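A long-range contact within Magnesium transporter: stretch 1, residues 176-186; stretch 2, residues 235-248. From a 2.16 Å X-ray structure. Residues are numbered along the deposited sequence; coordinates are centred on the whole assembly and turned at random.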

# COMPACT_ATOMS: atom_id res chain seq x y z
N VAL A 176 -12.24 0.40 -2.66
CA VAL A 176 -13.33 0.28 -3.62
C VAL A 176 -14.03 1.63 -3.65
O VAL A 176 -14.55 2.08 -2.63
CB VAL A 176 -14.34 -0.80 -3.22
CG1 VAL A 176 -15.43 -0.91 -4.27
CG2 VAL A 176 -13.63 -2.13 -3.05
N TYR A 177 -14.04 2.27 -4.81
CA TYR A 177 -14.67 3.58 -4.92
C TYR A 177 -16.15 3.47 -5.28
O TYR A 177 -16.56 2.60 -6.04
CB TYR A 177 -13.90 4.41 -5.94
CG TYR A 177 -12.45 4.52 -5.54
CD1 TYR A 177 -12.04 5.43 -4.56
CD2 TYR A 177 -11.50 3.62 -6.04
CE1 TYR A 177 -10.73 5.45 -4.09
CE2 TYR A 177 -10.18 3.63 -5.58
CZ TYR A 177 -9.81 4.54 -4.60
OH TYR A 177 -8.54 4.50 -4.08
N VAL A 178 -16.96 4.36 -4.70
CA VAL A 178 -18.39 4.34 -4.96
C VAL A 178 -18.76 5.54 -5.81
O VAL A 178 -18.42 6.66 -5.47
CB VAL A 178 -19.20 4.38 -3.65
CG1 VAL A 178 -20.69 4.25 -3.94
CG2 VAL A 178 -18.75 3.25 -2.72
N VAL A 179 -19.42 5.30 -6.93
CA VAL A 179 -19.84 6.38 -7.82
C VAL A 179 -21.33 6.28 -8.08
O VAL A 179 -21.95 5.27 -7.78
CB VAL A 179 -19.14 6.33 -9.20
CG1 VAL A 179 -17.64 6.57 -9.06
CG2 VAL A 179 -19.41 4.99 -9.87
N ASP A 180 -21.91 7.34 -8.65
CA ASP A 180 -23.32 7.33 -9.01
C ASP A 180 -23.36 7.00 -10.50
O ASP A 180 -22.34 6.63 -11.07
CB ASP A 180 -23.97 8.69 -8.72
CG ASP A 180 -23.32 9.83 -9.46
OD1 ASP A 180 -22.51 9.57 -10.37
OD2 ASP A 180 -23.63 11.00 -9.14
N GLN A 181 -24.53 7.13 -11.12
CA GLN A 181 -24.66 6.80 -12.55
C GLN A 181 -23.76 7.63 -13.45
O GLN A 181 -23.19 7.11 -14.42
CB GLN A 181 -26.10 6.99 -13.03
CG GLN A 181 -27.11 6.00 -12.47
CD GLN A 181 -27.68 6.46 -11.14
OE1 GLN A 181 -27.91 7.66 -10.93
NE2 GLN A 181 -27.94 5.51 -10.25
N GLU A 182 -23.63 8.91 -13.14
CA GLU A 182 -22.80 9.81 -13.94
C GLU A 182 -21.32 9.67 -13.63
O GLU A 182 -20.50 10.48 -14.07
CB GLU A 182 -23.26 11.25 -13.73
CG GLU A 182 -24.58 11.56 -14.43
CD GLU A 182 -25.17 12.89 -14.01
OE1 GLU A 182 -25.78 12.95 -12.92
OE2 GLU A 182 -25.01 13.87 -14.76
N ASN A 183 -20.97 8.62 -12.90
CA ASN A 183 -19.59 8.37 -12.53
C ASN A 183 -19.01 9.45 -11.63
O ASN A 183 -17.82 9.77 -11.70
CB ASN A 183 -18.73 8.22 -13.79
CG ASN A 183 -17.36 7.67 -13.48
OD1 ASN A 183 -17.24 6.68 -12.75
ND2 ASN A 183 -16.33 8.29 -14.03
N HIS A 184 -19.86 10.02 -10.79
CA HIS A 184 -19.45 11.02 -9.82
C HIS A 184 -18.92 10.24 -8.62
O HIS A 184 -19.56 9.28 -8.18
CB HIS A 184 -20.66 11.86 -9.38
CG HIS A 184 -21.04 12.93 -10.34
ND1 HIS A 184 -22.33 13.39 -10.46
CD2 HIS A 184 -20.30 13.68 -11.20
CE1 HIS A 184 -22.37 14.37 -11.35
NE2 HIS A 184 -21.15 14.56 -11.81
N LEU A 185 -17.76 10.64 -8.10
CA LEU A 185 -17.17 9.98 -6.94
C LEU A 185 -17.94 10.43 -5.71
O LEU A 185 -17.87 11.60 -5.32
CB LEU A 185 -15.69 10.36 -6.80
CG LEU A 185 -14.94 9.81 -5.58
CD1 LEU A 185 -14.98 8.28 -5.56
CD2 LEU A 185 -13.51 10.33 -5.62
N VAL A 186 -18.67 9.52 -5.09
CA VAL A 186 -19.47 9.87 -3.92
C VAL A 186 -19.11 9.14 -2.62
O VAL A 186 -19.71 9.39 -1.58
CB VAL A 186 -20.97 9.63 -4.21
CG1 VAL A 186 -21.40 10.49 -5.40
CG2 VAL A 186 -21.22 8.14 -4.48
N VAL A 235 -4.93 6.88 -4.17
CA VAL A 235 -5.79 8.03 -4.03
C VAL A 235 -6.50 8.31 -5.35
O VAL A 235 -5.87 8.35 -6.40
CB VAL A 235 -5.01 9.28 -3.54
CG1 VAL A 235 -4.03 9.77 -4.61
CG2 VAL A 235 -5.99 10.38 -3.14
N PRO A 236 -7.83 8.50 -5.30
CA PRO A 236 -8.61 8.77 -6.51
C PRO A 236 -8.37 10.14 -7.13
O PRO A 236 -8.02 11.10 -6.44
CB PRO A 236 -10.06 8.56 -6.04
CG PRO A 236 -10.01 8.94 -4.62
CD PRO A 236 -8.71 8.36 -4.12
N VAL A 237 -8.57 10.21 -8.44
CA VAL A 237 -8.37 11.43 -9.21
C VAL A 237 -9.66 11.80 -9.94
O VAL A 237 -10.31 10.94 -10.53
CB VAL A 237 -7.24 11.24 -10.25
CG1 VAL A 237 -6.96 12.55 -10.97
CG2 VAL A 237 -5.99 10.73 -9.57
N THR A 238 -10.02 13.08 -9.91
CA THR A 238 -11.25 13.53 -10.56
C THR A 238 -11.03 14.83 -11.32
O THR A 238 -9.96 15.43 -11.26
CB THR A 238 -12.36 13.80 -9.53
OG1 THR A 238 -12.07 15.00 -8.81
CG2 THR A 238 -12.45 12.65 -8.52
N ASP A 239 -12.06 15.26 -12.04
CA ASP A 239 -12.02 16.54 -12.74
C ASP A 239 -12.74 17.51 -11.81
O ASP A 239 -13.16 17.14 -10.72
CB ASP A 239 -12.74 16.46 -14.09
CG ASP A 239 -14.14 15.91 -13.97
OD1 ASP A 239 -14.77 16.06 -12.89
OD2 ASP A 239 -14.63 15.34 -14.96
N TYR A 240 -12.91 18.77 -12.23
CA TYR A 240 -13.59 19.73 -11.38
C TYR A 240 -15.02 19.32 -11.07
O TYR A 240 -15.61 19.77 -10.09
CB TYR A 240 -13.57 21.11 -12.02
CG TYR A 240 -12.19 21.73 -12.10
CD1 TYR A 240 -11.45 21.97 -10.94
CD2 TYR A 240 -11.63 22.06 -13.33
CE1 TYR A 240 -10.18 22.54 -11.01
CE2 TYR A 240 -10.35 22.63 -13.41
CZ TYR A 240 -9.63 22.86 -12.24
OH TYR A 240 -8.37 23.40 -12.32
N ASP A 241 -15.58 18.45 -11.91
CA ASP A 241 -16.95 17.99 -11.72
C ASP A 241 -17.05 16.76 -10.83
O ASP A 241 -18.15 16.22 -10.61
CB ASP A 241 -17.60 17.69 -13.07
CG ASP A 241 -17.81 18.94 -13.90
OD1 ASP A 241 -18.41 19.91 -13.37
OD2 ASP A 241 -17.40 18.96 -15.08
N ASP A 242 -15.91 16.31 -10.31
CA ASP A 242 -15.87 15.14 -9.44
C ASP A 242 -16.12 13.81 -10.13
O ASP A 242 -16.68 12.89 -9.53
CB ASP A 242 -16.85 15.31 -8.28
CG ASP A 242 -16.47 16.46 -7.38
OD1 ASP A 242 -15.29 16.50 -6.94
OD2 ASP A 242 -17.34 17.31 -7.11
N HIS A 243 -15.73 13.71 -11.39
CA HIS A 243 -15.87 12.46 -12.13
C HIS A 243 -14.61 11.66 -11.83
O HIS A 243 -13.50 12.19 -11.97
CB HIS A 243 -15.95 12.73 -13.64
CG HIS A 243 -17.22 13.40 -14.07
ND1 HIS A 243 -18.44 12.77 -14.04
CD2 HIS A 243 -17.45 14.65 -14.56
CE1 HIS A 243 -19.37 13.60 -14.50
NE2 HIS A 243 -18.79 14.74 -14.82
N LEU A 244 -14.77 10.41 -11.42
CA LEU A 244 -13.62 9.56 -11.10
C LEU A 244 -12.85 9.19 -12.37
O LEU A 244 -13.34 8.43 -13.20
CB LEU A 244 -14.09 8.30 -10.38
CG LEU A 244 -13.05 7.24 -10.01
CD1 LEU A 244 -11.88 7.87 -9.26
CD2 LEU A 244 -13.71 6.18 -9.16
N LEU A 245 -11.63 9.72 -12.50
CA LEU A 245 -10.82 9.46 -13.68
C LEU A 245 -9.78 8.37 -13.51
O LEU A 245 -9.50 7.62 -14.44
CB LEU A 245 -10.13 10.75 -14.15
CG LEU A 245 -11.07 11.82 -14.71
CD1 LEU A 245 -10.28 13.06 -15.13
CD2 LEU A 245 -11.84 11.25 -15.90
N GLY A 246 -9.20 8.29 -12.32
CA GLY A 246 -8.19 7.28 -12.08
C GLY A 246 -7.67 7.30 -10.66
O GLY A 246 -8.24 7.94 -9.77
N ILE A 247 -6.58 6.58 -10.44
CA ILE A 247 -5.96 6.51 -9.13
C ILE A 247 -4.46 6.62 -9.27
O ILE A 247 -3.89 6.24 -10.29
CB ILE A 247 -6.26 5.18 -8.42
CG1 ILE A 247 -5.90 4.01 -9.36
CG2 ILE A 247 -7.71 5.13 -7.97
CD1 ILE A 247 -5.89 2.66 -8.67
N VAL A 248 -3.83 7.13 -8.22
CA VAL A 248 -2.39 7.27 -8.16
C VAL A 248 -2.00 6.36 -6.99
O VAL A 248 -2.50 6.54 -5.88
CB VAL A 248 -1.98 8.73 -7.87
CG1 VAL A 248 -0.53 8.81 -7.53
CG2 VAL A 248 -2.27 9.58 -9.09

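What does the first strand of stretch 2 offer its partner? Along 235-238 the side chains alternate, Pro236 and Thr238 pointing toward stretch 1 while Val235 and Val237 point away. The compact ring of Pro236 packs against the broad ring of Tyr177, CD to CE1 at 3.5 Å, and Pro236 CG lies 3.9 Å from Leu185 CD2. The same Leu185 CD2 reaches Thr238 CG2, also at 3.9 Å, so the threonine meets it with a methyl; its OG1 bonds instead to the backbone of Asp239.

How does the turn after this strand prepare the junction? Asp239 to Asp242 form a type I turn, and Asp239 OD1 accepts a hydrogen bond from His243 N at 2.9 Å. The turn at Asp180 to Asn183 repeats the arrangement, with His184 N bonded to Asp180 OD1 at 2.7 Å. The carbonyl of Asp242 is left facing stretch 1, where its O accepts Leu185 N at 2.9 Å, nearly straight.

What joins the two backbones? A single bridge pairs His184 with His243, and the answering bond runs from Leu244 N to Asn183 O, 3.1 Å. The two imidazoles lie near parallel but slid apart, centroids 4.6 Å from each other, so they barely overlap. His243 ND1 also gives a weak hydrogen bond to Glu182 O at 3.1 Å. Asn183 adds its amide, ND2 donating to Leu244 O at 3.1 Å.

What closes the apolar interior? Leu244, buried and pointing toward stretch 1, places CD2 3.7 Å from Tyr177 CB and 4.0 Å from Val179 CG1; one methyl meets both. Farther along, Ile247 CG2 touches Tyr177 CE2 at 3.8 Å. The cost of this packing is the Tyr177 hydroxyl, buried without a polar partner in the model. Altogether the contact covers 586 Å², counting both sides.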